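Side-chain contacts in aldehyde dehydrogenase family protein (Pseudomonas syringae pv. tomato, PDB 5IUV), which probably oxidises indole-3-acetaldehyde to the auxin indole-3-acetic acid with NAD+ as the electron acceptor: residues A7-R12 against L101-T106; I275-A280 against D413-A418; W329-P334 against T339-L344. All blocks are in the same frame, centred on the assembly; numbering follows the deposited sequence.

From the N terminus, interaction 1 comes first: helix 98-109 comes back against helix 6-15 and closes a loop of 88 residues. That loop is complete before interaction 2 opens at the end of strand 273-276, which waits 132 residues for helix 415-423. Interaction 3 is nested inside this second loop, and only four residues separate its two segments within the connection from helix 312-326 to helix 347-362. Interactions 2 and 3 stay about 15 Å apart at their nearest atoms. Interactions 1 and 3, although in series along the chain, touch: E10 packs on N333 and T106 on P334, which joins helices 6-15 and 98-109 to the 329-344 connection.

Interaction 1: residues A7-R12 against L101-T106; sequences ADWEQR and LALLET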
ATOM      1  N   ALA A   7      25.547 -31.826  31.543  1.00 18.68           N
ATOM      2  CA  ALA A   7      26.782 -31.563  32.275  1.00 20.03           C
ATOM      3  C   ALA A   7      27.518 -30.365  31.682  1.00 20.45           C
ATOM      4  O   ALA A   7      28.079 -29.546  32.419  1.00 20.18           O
ATOM      5  CB  ALA A   7      27.676 -32.791  32.270  1.00 19.13           C
ATOM      6  N   ASP A   8      27.517 -30.273  30.352  1.00 17.66           N
ATOM      7  CA  ASP A   8      28.083 -29.115  29.662  1.00 19.54           C
ATOM      8  C   ASP A   8      27.420 -27.818  30.112  1.00 18.66           C
ATOM      9  O   ASP A   8      28.101 -26.836  30.424  1.00 15.14           O
ATOM     10  CB  ASP A   8      27.939 -29.250  28.143  1.00 21.74           C
ATOM     11  CG  ASP A   8      28.835 -30.325  27.562  1.00 24.64           C
ATOM     12  OD1 ASP A   8      29.894 -30.611  28.159  1.00 25.99           O
ATOM     13  OD2 ASP A   8      28.473 -30.877  26.501  1.00 24.27           O
ATOM     14  N   TRP A   9      26.091 -27.812  30.143  1.00 13.16           N
ATOM     15  CA  TRP A   9      25.367 -26.602  30.513  1.00 12.67           C
ATOM     16  C   TRP A   9      25.589 -26.252  31.977  1.00 14.54           C
ATOM     17  O   TRP A   9      25.667 -25.076  32.338  1.00 12.02           O
ATOM     18  CB  TRP A   9      23.871 -26.755  30.225  1.00 14.33           C
ATOM     19  CG  TRP A   9      23.519 -26.677  28.768  1.00 14.31           C
ATOM     20  CD1 TRP A   9      22.963 -27.661  28.008  1.00 16.21           C
ATOM     21  CD2 TRP A   9      23.691 -25.548  27.900  1.00 14.09           C
ATOM     22  NE1 TRP A   9      22.780 -27.218  26.717  1.00 16.49           N
ATOM     23  CE2 TRP A   9      23.218 -25.922  26.627  1.00 15.62           C
ATOM     24  CE3 TRP A   9      24.200 -24.255  28.076  1.00 13.53           C
ATOM     25  CZ2 TRP A   9      23.235 -25.052  25.535  1.00 16.52           C
ATOM     26  CZ3 TRP A   9      24.215 -23.390  26.989  1.00 15.46           C
ATOM     27  CH2 TRP A   9      23.735 -23.793  25.738  1.00 15.55           C
ATOM     28  N   GLU A  10      25.698 -27.273  32.824  1.00 12.79           N
ATOM     29  CA  GLU A  10      25.943 -27.047  34.245  1.00 16.36           C
ATOM     30  C   GLU A  10      27.317 -26.419  34.473  1.00 15.56           C
ATOM     31  O   GLU A  10      27.470 -25.526  35.305  1.00 14.05           O
ATOM     32  CB  GLU A  10      25.809 -28.355  35.028  1.00 20.35           C
ATOM     33  CG  GLU A  10      24.360 -28.816  35.206  1.00 23.08           C
ATOM     34  CD  GLU A  10      24.257 -30.220  35.781  1.00 28.38           C
ATOM     35  OE1 GLU A  10      25.257 -30.967  35.720  1.00 29.05           O
ATOM     36  OE2 GLU A  10      23.175 -30.578  36.290  1.00 32.53           O
ATOM     37  N   GLN A  11      28.311 -26.885  33.726  1.00 14.62           N
ATOM     38  CA  GLN A  11      29.646 -26.303  33.785  1.00 12.86           C
ATOM     39  C   GLN A  11      29.629 -24.853  33.295  1.00 13.25           C
ATOM     40  O   GLN A  11      30.189 -23.967  33.933  1.00 13.30           O
ATOM     41  CB  GLN A  11      30.622 -27.135  32.956  1.00 15.98           C
ATOM     42  CG  GLN A  11      32.042 -26.601  32.954  1.00 16.14           C
ATOM     43  CD  GLN A  11      32.942 -27.391  32.035  1.00 17.61           C
ATOM     44  OE1 GLN A  11      32.464 -28.062  31.121  1.00 18.86           O
ATOM     45  NE2 GLN A  11      34.248 -27.326  32.275  1.00 14.64           N
ATOM     46  N   ARG A  12      28.971 -24.611  32.168  1.00 12.16           N
ATOM     47  CA  ARG A  12      28.881 -23.261  31.633  1.00 13.89           C
ATOM     48  C   ARG A  12      28.182 -22.314  32.595  1.00 13.99           C
ATOM     49  O   ARG A  12      28.612 -21.172  32.761  1.00 11.07           O
ATOM     50  CB  ARG A  12      28.166 -23.266  30.286  1.00 15.91           C
ATOM     51  CG  ARG A  12      29.065 -23.733  29.163  1.00 21.60           C
ATOM     52  CD  ARG A  12      28.289 -24.030  27.902  1.00 26.10           C
ATOM     53  NE  ARG A  12      29.191 -24.327  26.795  1.00 31.32           N
ATOM     54  CZ  ARG A  12      29.460 -23.481  25.806  1.00 33.62           C
ATOM     55  NH1 ARG A  12      28.886 -22.284  25.778  1.00 30.09           N
ATOM     56  NH2 ARG A  12      30.294 -23.836  24.838  1.00 36.28           N
ATOM     57  N   LEU A 101      23.538 -16.155  25.952  1.00  8.85           N
ATOM     58  CA  LEU A 101      22.249 -15.498  26.119  1.00  8.55           C
ATOM     59  C   LEU A 101      21.149 -16.489  26.503  1.00  9.58           C
ATOM     60  O   LEU A 101      20.302 -16.189  27.352  1.00 10.40           O
ATOM     61  CB  LEU A 101      21.865 -14.756  24.838  1.00  9.34           C
ATOM     62  CG  LEU A 101      22.706 -13.510  24.547  1.00  9.72           C
ATOM     63  CD1 LEU A 101      22.411 -12.962  23.161  1.00 12.40           C
ATOM     64  CD2 LEU A 101      22.439 -12.447  25.596  1.00  9.38           C
ATOM     65  N   ALA A 102      21.165 -17.666  25.881  1.00  8.85           N
ATOM     66  CA  ALA A 102      20.180 -18.700  26.183  1.00  9.03           C
ATOM     67  C   ALA A 102      20.341 -19.174  27.619  1.00  9.24           C
ATOM     68  O   ALA A 102      19.355 -19.402  28.332  1.00  9.30           O
ATOM     69  CB  ALA A 102      20.315 -19.873  25.219  1.00  9.33           C
ATOM     70  N   LEU A 103      21.589 -19.321  28.040  1.00  9.42           N
ATOM     71  CA  LEU A 103      21.883 -19.781  29.386  1.00  9.68           C
ATOM     72  C   LEU A 103      21.439 -18.741  30.417  1.00  9.52           C
ATOM     73  O   LEU A 103      20.849 -19.085  31.441  1.00 10.19           O
ATOM     74  CB  LEU A 103      23.377 -20.098  29.520  1.00  9.98           C
ATOM     75  CG  LEU A 103      23.860 -20.735  30.820  1.00 13.06           C
ATOM     76  CD1 LEU A 103      23.025 -21.963  31.186  1.00 12.40           C
ATOM     77  CD2 LEU A 103      25.324 -21.110  30.685  1.00 12.93           C
ATOM     78  N   LEU A 104      21.708 -17.469  30.139  1.00  9.27           N
ATOM     79  CA  LEU A 104      21.258 -16.396  31.020  1.00 12.80           C
ATOM     80  C   LEU A 104      19.743 -16.411  31.191  1.00 13.90           C
ATOM     81  O   LEU A 104      19.237 -16.245  32.298  1.00 16.46           O
ATOM     82  CB  LEU A 104      21.703 -15.035  30.484  1.00 13.15           C
ATOM     83  CG  LEU A 104      23.191 -14.710  30.603  1.00 15.07           C
ATOM     84  CD1 LEU A 104      23.502 -13.444  29.816  1.00 16.65           C
ATOM     85  CD2 LEU A 104      23.604 -14.556  32.055  1.00 12.87           C
ATOM     86  N   GLU A 105      19.027 -16.611  30.090  1.00 11.94           N
ATOM     87  CA  GLU A 105      17.569 -16.622  30.112  1.00 12.80           C
ATOM     88  C   GLU A 105      17.046 -17.770  30.966  1.00 14.04           C
ATOM     89  O   GLU A 105      16.169 -17.589  31.822  1.00 12.75           O
ATOM     90  CB  GLU A 105      17.020 -16.737  28.689  1.00 17.00           C
ATOM     91  CG  GLU A 105      15.629 -16.174  28.513  1.00 22.55           C
ATOM     92  CD  GLU A 105      15.649 -14.676  28.266  1.00 28.59           C
ATOM     93  OE1 GLU A 105      16.189 -13.935  29.118  1.00 29.51           O
ATOM     94  OE2 GLU A 105      15.121 -14.240  27.218  1.00 29.67           O
ATOM     95  N   THR A 106      17.604 -18.955  30.740  1.00 12.81           N
ATOM     96  CA  THR A 106      17.209 -20.136  31.491  1.00 12.92           C
ATOM     97  C   THR A 106      17.497 -19.984  32.984  1.00 10.01           C
ATOM     98  O   THR A 106      16.643 -20.278  33.815  1.00 12.38           O
ATOM     99  CB  THR A 106      17.915 -21.390  30.943  1.00 12.53           C
ATOM    100  OG1 THR A 106      17.300 -21.755  29.701  1.00 13.70           O
ATOM    101  CG2 THR A 106      17.809 -22.565  31.924  1.00 13.22           C
TER
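The indole of W9 meets L103 at the CE3 corner of its six-membered ring, where CD1 of the leucine stands 4.0 Å from CE3. The methyl comes in obliquely, neither squarely over the ring nor in its plane. On the other side of that plane runs the aliphatic part of R12, one helical turn further on, with its CD 4.1 Å from W9 CE3 and displaced outward past the rim. The indole is thus bordered by its own helix on one side and by the neighbouring helix on the other.

This is a small helix-helix packing in the aldehyde dehydrogenase fold, between the N-terminal helix 6-15 and helix 98-109, and it lies far from the cofactor and substrate sites. L103 is the residue that reaches across. Its CG is anti to the backbone N (chi1 -174°), which carries the fork of the side chain out from its helix, and the two methyls then divide their work. While CD1 goes to the indole, CD2 rests on the backbone side of R12, 3.6 Å from its CB and equally near its carbonyl carbon. The W9 and L103 side chains run past each other in opposite directions, and no hydrogen bond crosses between the segments; the contact is held by apolar packing alone.

Other parts of the chain complete the setting. W9 also packs on L4 and on I113 of helix 113-134, while L103 touches L335. The exposed R12 contributes its CB to the buried leucine, but its extended chain leads away from the 101-106 segment, and its NH1 forms a salt bridge with E99 OE1, one turn before L103 on helix 98-109.

Interaction 2: residues I275-A280 against D413-A418; sequences IVFADA and DTAEEA
F277 presents the edge of its ring to A415: CE1 lies 3.9 Å from A415 CA, close to the ring plane, and 4.0 Å from A415 CB. Beside it, I275 turns its CG2 methyl to A418 CB at 4.0 Å. The A418 methyl is shared, since F277 CZ also approaches A418 CB, obliquely and at a looser 4.4 Å. With CG anti to its carbonyl carbon (chi1 -77°), the phenyl ring is swung towards the helix although its CB does not itself point there. Outside the two segments the F277 ring makes an edge-to-face stack with F412, the last residue of strand 406-412.

Two alanines one turn apart let the helix come close to the sheet here. Helix 415-423 belongs to the beta-alpha-beta crossover that links the parallel strands 406-412 and 430-434 of the aldehyde dehydrogenase fold, and it passes over strand 273-276, which lies beside strand 430-434.

The residues at and just before the start of the helix are more exposed and polar, and D413, T414 and E417 make no contact with 275-280. T414 is the N-cap, its OG1 accepting from E417 N at 3.1 Å. D413 N donates to E417 OE1 (3.2 Å), arriving from above the carboxylate plane. D413 OD1 lies just 2.8 Å from E417 OE1; two acceptors so close would probably raise the pKa of one of these acids.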
ATOM      1  N   ILE A 275     -10.839 -23.636  19.962  1.00 14.44           N
ATOM      2  CA  ILE A 275     -12.097 -24.287  19.591  1.00 14.91           C
ATOM      3  C   ILE A 275     -11.911 -25.469  18.645  1.00 13.37           C
ATOM      4  O   ILE A 275     -11.479 -25.310  17.500  1.00 13.26           O
ATOM      5  CB  ILE A 275     -13.064 -23.289  18.926  1.00 15.34           C
ATOM      6  CG1 ILE A 275     -13.244 -22.054  19.812  1.00 16.24           C
ATOM      7  CG2 ILE A 275     -14.408 -23.950  18.650  1.00 13.96           C
ATOM      8  CD1 ILE A 275     -13.936 -20.910  19.099  1.00 15.79           C
ATOM      9  N   VAL A 276     -12.267 -26.654  19.125  1.00 13.71           N
ATOM     10  CA  VAL A 276     -12.090 -27.874  18.358  1.00 16.04           C
ATOM     11  C   VAL A 276     -13.442 -28.432  17.935  1.00 16.03           C
ATOM     12  O   VAL A 276     -14.229 -28.888  18.768  1.00 14.48           O
ATOM     13  CB  VAL A 276     -11.318 -28.936  19.162  1.00 17.30           C
ATOM     14  CG1 VAL A 276     -11.067 -30.172  18.309  1.00 14.53           C
ATOM     15  CG2 VAL A 276     -10.001 -28.358  19.673  1.00 14.00           C
ATOM     16  N   PHE A 277     -13.712 -28.373  16.636  1.00 15.18           N
ATOM     17  CA  PHE A 277     -14.954 -28.899  16.081  1.00 15.74           C
ATOM     18  C   PHE A 277     -14.823 -30.380  15.778  1.00 15.83           C
ATOM     19  O   PHE A 277     -13.720 -30.884  15.564  1.00 16.40           O
ATOM     20  CB  PHE A 277     -15.345 -28.152  14.808  1.00 16.39           C
ATOM     21  CG  PHE A 277     -15.935 -26.799  15.054  1.00 19.61           C
ATOM     22  CD1 PHE A 277     -17.275 -26.660  15.383  1.00 21.69           C
ATOM     23  CD2 PHE A 277     -15.156 -25.659  14.938  1.00 19.71           C
ATOM     24  CE1 PHE A 277     -17.824 -25.408  15.601  1.00 21.25           C
ATOM     25  CE2 PHE A 277     -15.700 -24.406  15.151  1.00 20.70           C
ATOM     26  CZ  PHE A 277     -17.036 -24.281  15.486  1.00 20.36           C
ATOM     27  N   ALA A 278     -15.962 -31.066  15.752  1.00 16.75           N
ATOM     28  CA  ALA A 278     -16.006 -32.492  15.468  1.00 18.65           C
ATOM     29  C   ALA A 278     -15.367 -32.817  14.122  1.00 18.68           C
ATOM     30  O   ALA A 278     -14.800 -33.895  13.947  1.00 20.73           O
ATOM     31  CB  ALA A 278     -17.450 -32.996  15.505  1.00 18.48           C
ATOM     32  N   ASP A 279     -15.452 -31.895  13.170  1.00 15.35           N
ATOM     33  CA  ASP A 279     -14.907 -32.165  11.841  1.00 18.39           C
ATOM     34  C   ASP A 279     -13.506 -31.585  11.627  1.00 18.62           C
ATOM     35  O   ASP A 279     -13.126 -31.286  10.497  1.00 16.95           O
ATOM     36  CB  ASP A 279     -15.862 -31.651  10.757  1.00 18.66           C
ATOM     37  CG  ASP A 279     -15.933 -30.132  10.691  1.00 20.00           C
ATOM     38  OD1 ASP A 279     -15.500 -29.441  11.635  1.00 21.24           O
ATOM     39  OD2 ASP A 279     -16.448 -29.621   9.677  1.00 20.08           O
ATOM     40  N   ALA A 280     -12.744 -31.421  12.707  1.00 15.51           N
ATOM     41  CA  ALA A 280     -11.323 -31.094  12.589  1.00 15.57           C
ATOM     42  C   ALA A 280     -10.641 -32.110  11.679  1.00 15.08           C
ATOM     43  O   ALA A 280     -10.923 -33.303  11.769  1.00 15.45           O
ATOM     44  CB  ALA A 280     -10.649 -31.077  13.966  1.00 16.49           C
ATOM     45  N   ASP A 413     -22.318 -27.257  21.599  1.00 24.16           N
ATOM     46  CA  ASP A 413     -23.019 -28.115  20.638  1.00 28.74           C
ATOM     47  C   ASP A 413     -23.298 -27.455  19.286  1.00 26.89           C
ATOM     48  O   ASP A 413     -23.676 -28.138  18.331  1.00 29.40           O
ATOM     49  CB  ASP A 413     -24.342 -28.615  21.233  1.00 35.79           C
ATOM     50  CG  ASP A 413     -25.237 -27.489  21.713  1.00 42.61           C
ATOM     51  OD1 ASP A 413     -25.022 -26.322  21.318  1.00 44.75           O
ATOM     52  OD2 ASP A 413     -26.167 -27.778  22.495  1.00 47.83           O
ATOM     53  N   THR A 414     -23.147 -26.134  19.218  1.00 22.77           N
ATOM     54  CA  THR A 414     -23.306 -25.394  17.967  1.00 21.50           C
ATOM     55  C   THR A 414     -22.162 -24.405  17.781  1.00 19.65           C
ATOM     56  O   THR A 414     -21.551 -23.968  18.756  1.00 17.99           O
ATOM     57  CB  THR A 414     -24.631 -24.605  17.910  1.00 21.62           C
ATOM     58  OG1 THR A 414     -24.577 -23.523  18.847  1.00 21.30           O
ATOM     59  CG2 THR A 414     -25.832 -25.498  18.223  1.00 21.59           C
ATOM     60  N   ALA A 415     -21.885 -24.041  16.531  1.00 17.73           N
ATOM     61  CA  ALA A 415     -20.853 -23.051  16.238  1.00 19.47           C
ATOM     62  C   ALA A 415     -21.172 -21.726  16.929  1.00 21.12           C
ATOM     63  O   ALA A 415     -20.290 -21.063  17.480  1.00 16.30           O
ATOM     64  CB  ALA A 415     -20.717 -22.852  14.736  1.00 20.30           C
ATOM     65  N   GLU A 416     -22.447 -21.359  16.910  1.00 21.41           N
ATOM     66  CA  GLU A 416     -22.900 -20.104  17.492  1.00 23.09           C
ATOM     67  C   GLU A 416     -22.585 -20.036  18.989  1.00 20.89           C
ATOM     68  O   GLU A 416     -22.164 -18.997  19.494  1.00 20.62           O
ATOM     69  CB  GLU A 416     -24.403 -19.923  17.249  1.00 28.16           C
ATOM     70  CG  GLU A 416     -24.790 -19.722  15.778  1.00 33.86           C
ATOM     71  CD  GLU A 416     -24.548 -20.955  14.899  1.00 38.02           C
ATOM     72  OE1 GLU A 416     -24.637 -22.093  15.409  1.00 36.35           O
ATOM     73  OE2 GLU A 416     -24.257 -20.781  13.694  1.00 40.35           O
ATOM     74  N   GLU A 417     -22.773 -21.150  19.691  1.00 18.27           N
ATOM     75  CA  GLU A 417     -22.463 -21.195  21.118  1.00 18.81           C
ATOM     76  C   GLU A 417     -20.951 -21.130  21.343  1.00 17.47           C
ATOM     77  O   GLU A 417     -20.482 -20.488  22.281  1.00 17.37           O
ATOM     78  CB  GLU A 417     -23.042 -22.460  21.766  1.00 20.61           C
ATOM     79  CG  GLU A 417     -22.914 -22.468  23.287  1.00 23.63           C
ATOM     80  CD  GLU A 417     -23.250 -23.810  23.920  1.00 28.07           C
ATOM     81  OE1 GLU A 417     -23.524 -24.781  23.179  1.00 28.10           O
ATOM     82  OE2 GLU A 417     -23.232 -23.890  25.168  1.00 30.88           O
ATOM     83  N   ALA A 418     -20.194 -21.792  20.475  1.00 17.13           N
ATOM     84  CA  ALA A 418     -18.738 -21.776  20.559  1.00 20.07           C
ATOM     85  C   ALA A 418     -18.219 -20.345  20.486  1.00 19.99           C
ATOM     86  O   ALA A 418     -17.366 -19.941  21.270  1.00 15.84           O
ATOM     87  CB  ALA A 418     -18.131 -22.624  19.452  1.00 16.38           C
TER

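Interaction 3: residues W329-P334 against T339-L344; sequences WKPGNP and TNVGAL
V341 enters the concave side of segment 329-334 and packs along three of its residues. The two segments belong to the irregular connection between helices 312-326 and 347-362 of the aldehyde dehydrogenase fold, a loop without regular strand pairing.

Following V341 outward, CB lies 3.6 Å from P331 N and beside K330 O. CG1, anti to the backbone N (chi1 176°), then runs alongside the proline ring, 3.9 Å from P331 CG. The other branch, CG2, sits 3.7 Å from W329 CB and meets the edge of the indole in its plane, the two side chains crossing at about a right angle. The valine backbone is used as well: its O accepts from G332 N at 3.1 Å, almost in line with the C=O bond, and receives a CA-H...O contact from P331.

The N340 side chain holds the start of the other segment. Its OD1 accepts from K330 N at 2.9 Å, in the carbonyl plane and on a lone pair, with an N-H...O angle of 148°. Its ND2 lies over one face of W329, offset toward the rim, and is hydrogen-bonded to T328 O. The amide is thereby fixed at both ends. A water bridges N340 N and K330 O.

At the far end, P334 CG borders G342 and A343, while T339 CG2 packs against G332 O. T339 OG1 donates to N333 O at 2.6 Å, from 42° above the carbonyl plane.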
ATOM      1  N   TRP A 329       4.583 -33.769  28.408  1.00 20.23           N
ATOM      2  CA  TRP A 329       5.186 -32.518  28.849  1.00 19.70           C
ATOM      3  C   TRP A 329       5.512 -32.626  30.335  1.00 19.46           C
ATOM      4  O   TRP A 329       4.620 -32.561  31.182  1.00 18.13           O
ATOM      5  CB  TRP A 329       4.249 -31.337  28.564  1.00 18.99           C
ATOM      6  CG  TRP A 329       4.057 -31.075  27.091  1.00 18.47           C
ATOM      7  CD1 TRP A 329       3.177 -31.706  26.248  1.00 17.50           C
ATOM      8  CD2 TRP A 329       4.767 -30.121  26.286  1.00 17.59           C
ATOM      9  NE1 TRP A 329       3.302 -31.201  24.971  1.00 16.86           N
ATOM     10  CE2 TRP A 329       4.264 -30.225  24.970  1.00 16.13           C
ATOM     11  CE3 TRP A 329       5.775 -29.185  26.551  1.00 19.11           C
ATOM     12  CZ2 TRP A 329       4.739 -29.432  23.922  1.00 15.36           C
ATOM     13  CZ3 TRP A 329       6.243 -28.395  25.508  1.00 16.43           C
ATOM     14  CH2 TRP A 329       5.725 -28.526  24.209  1.00 16.34           C
ATOM     15  N   LYS A 330       6.793 -32.813  30.647  1.00 19.27           N
ATOM     16  CA  LYS A 330       7.212 -33.113  32.011  1.00 22.52           C
ATOM     17  C   LYS A 330       8.229 -32.115  32.553  1.00 22.08           C
ATOM     18  O   LYS A 330       9.284 -31.892  31.949  1.00 21.08           O
ATOM     19  CB  LYS A 330       7.800 -34.524  32.089  1.00 26.97           C
ATOM     20  CG  LYS A 330       6.963 -35.592  31.413  1.00 29.87           C
ATOM     21  CD  LYS A 330       7.553 -36.980  31.648  1.00 34.69           C
ATOM     22  CE  LYS A 330       6.887 -38.026  30.769  1.00 37.60           C
ATOM     23  NZ  LYS A 330       7.228 -39.404  31.212  1.00 40.01           N
ATOM     24  N   PRO A 331       7.904 -31.506  33.701  1.00 22.79           N
ATOM     25  CA  PRO A 331       8.825 -30.611  34.407  1.00 21.94           C
ATOM     26  C   PRO A 331      10.129 -31.325  34.733  1.00 18.52           C
ATOM     27  O   PRO A 331      10.118 -32.511  35.049  1.00 18.41           O
ATOM     28  CB  PRO A 331       8.057 -30.251  35.683  1.00 24.36           C
ATOM     29  CG  PRO A 331       6.620 -30.421  35.307  1.00 26.38           C
ATOM     30  CD  PRO A 331       6.604 -31.606  34.387  1.00 24.81           C
ATOM     31  N   GLY A 332      11.241 -30.609  34.639  1.00 18.31           N
ATOM     32  CA  GLY A 332      12.533 -31.178  34.960  1.00 18.76           C
ATOM     33  C   GLY A 332      13.585 -30.091  35.022  1.00 17.76           C
ATOM     34  O   GLY A 332      13.276 -28.904  34.888  1.00 18.50           O
ATOM     35  N   ASN A 333      14.830 -30.502  35.221  1.00 16.82           N
ATOM     36  CA  ASN A 333      15.954 -29.576  35.297  1.00 18.78           C
ATOM     37  C   ASN A 333      16.068 -28.759  34.014  1.00 15.48           C
ATOM     38  O   ASN A 333      16.271 -29.318  32.937  1.00 15.37           O
ATOM     39  CB  ASN A 333      17.240 -30.359  35.565  1.00 22.56           C
ATOM     40  CG  ASN A 333      18.461 -29.473  35.711  1.00 26.31           C
ATOM     41  OD1 ASN A 333      18.371 -28.245  35.708  1.00 25.28           O
ATOM     42  ND2 ASN A 333      19.620 -30.105  35.859  1.00 30.44           N
ATOM     43  N   PRO A 334      15.924 -27.431  34.127  1.00 15.10           N
ATOM     44  CA  PRO A 334      15.949 -26.557  32.950  1.00 14.52           C
ATOM     45  C   PRO A 334      17.294 -26.573  32.230  1.00 14.45           C
ATOM     46  O   PRO A 334      17.351 -26.182  31.070  1.00 15.65           O
ATOM     47  CB  PRO A 334      15.657 -25.169  33.530  1.00 14.31           C
ATOM     48  CG  PRO A 334      14.980 -25.437  34.839  1.00 16.67           C
ATOM     49  CD  PRO A 334      15.599 -26.693  35.358  1.00 16.25           C
ATOM     50  N   THR A 339      14.759 -31.682  28.803  1.00 18.29           N
ATOM     51  CA  THR A 339      13.620 -31.114  29.520  1.00 16.73           C
ATOM     52  C   THR A 339      12.740 -30.257  28.605  1.00 18.06           C
ATOM     53  O   THR A 339      13.251 -29.402  27.874  1.00 15.94           O
ATOM     54  CB  THR A 339      14.099 -30.259  30.709  1.00 16.48           C
ATOM     55  OG1 THR A 339      14.827 -31.083  31.625  1.00 15.53           O
ATOM     56  CG2 THR A 339      12.924 -29.628  31.435  1.00 14.84           C
ATOM     57  N   ASN A 340      11.425 -30.485  28.635  1.00 17.26           N
ATOM     58  CA  ASN A 340      10.517 -29.696  27.799  1.00 17.69           C
ATOM     59  C   ASN A 340       9.565 -28.801  28.596  1.00 16.76           C
ATOM     60  O   ASN A 340       8.826 -28.006  28.016  1.00 16.84           O
ATOM     61  CB  ASN A 340       9.720 -30.604  26.843  1.00 19.08           C
ATOM     62  CG  ASN A 340       8.856 -31.641  27.561  1.00 20.12           C
ATOM     63  OD1 ASN A 340       8.610 -31.563  28.764  1.00 19.36           O
ATOM     64  ND2 ASN A 340       8.381 -32.619  26.800  1.00 20.80           N
ATOM     65  N   VAL A 341       9.591 -28.933  29.920  1.00 15.08           N
ATOM     66  CA  VAL A 341       8.855 -28.036  30.815  1.00 14.01           C
ATOM     67  C   VAL A 341       9.780 -27.614  31.950  1.00 17.79           C
ATOM     68  O   VAL A 341      10.342 -28.462  32.639  1.00 18.97           O
ATOM     69  CB  VAL A 341       7.593 -28.702  31.415  1.00 16.68           C
ATOM     70  CG1 VAL A 341       6.924 -27.770  32.419  1.00 16.64           C
ATOM     71  CG2 VAL A 341       6.617 -29.107  30.321  1.00 16.49           C
ATOM     72  N   GLY A 342       9.939 -26.311  32.156  1.00 18.50           N
ATOM     73  CA  GLY A 342      10.903 -25.836  33.133  1.00 17.24           C
ATOM     74  C   GLY A 342      10.297 -25.437  34.462  1.00 20.16           C
ATOM     75  O   GLY A 342       9.223 -25.908  34.840  1.00 19.73           O
ATOM     76  N   ALA A 343      10.998 -24.562  35.176  1.00 18.94           N
ATOM     77  CA  ALA A 343      10.504 -24.029  36.440  1.00 20.54           C
ATOM     78  C   ALA A 343       9.593 -22.834  36.193  1.00 19.84           C
ATOM     79  O   ALA A 343       9.699 -22.174  35.159  1.00 18.38           O
ATOM     80  CB  ALA A 343      11.670 -23.630  37.339  1.00 22.02           C
ATOM     81  N   LEU A 344       8.688 -22.566  37.130  1.00 20.19           N
ATOM     82  CA  LEU A 344       7.958 -21.299  37.128  1.00 21.09           C
ATOM     83  C   LEU A 344       8.901 -20.215  37.635  1.00 20.57           C
ATOM     84  O   LEU A 344       9.830 -20.503  38.385  1.00 20.76           O
ATOM     85  CB  LEU A 344       6.704 -21.370  37.997  1.00 21.41           C
ATOM     86  CG  LEU A 344       5.626 -22.358  37.558  1.00 24.39           C
ATOM     87  CD1 LEU A 344       4.495 -22.372  38.572  1.00 25.80           C
ATOM     88  CD2 LEU A 344       5.102 -21.991  36.190  1.00 22.93           C
TER
HETATM   89  O   HOH W   1      10.890 -32.842  30.350  1.00 23.01           O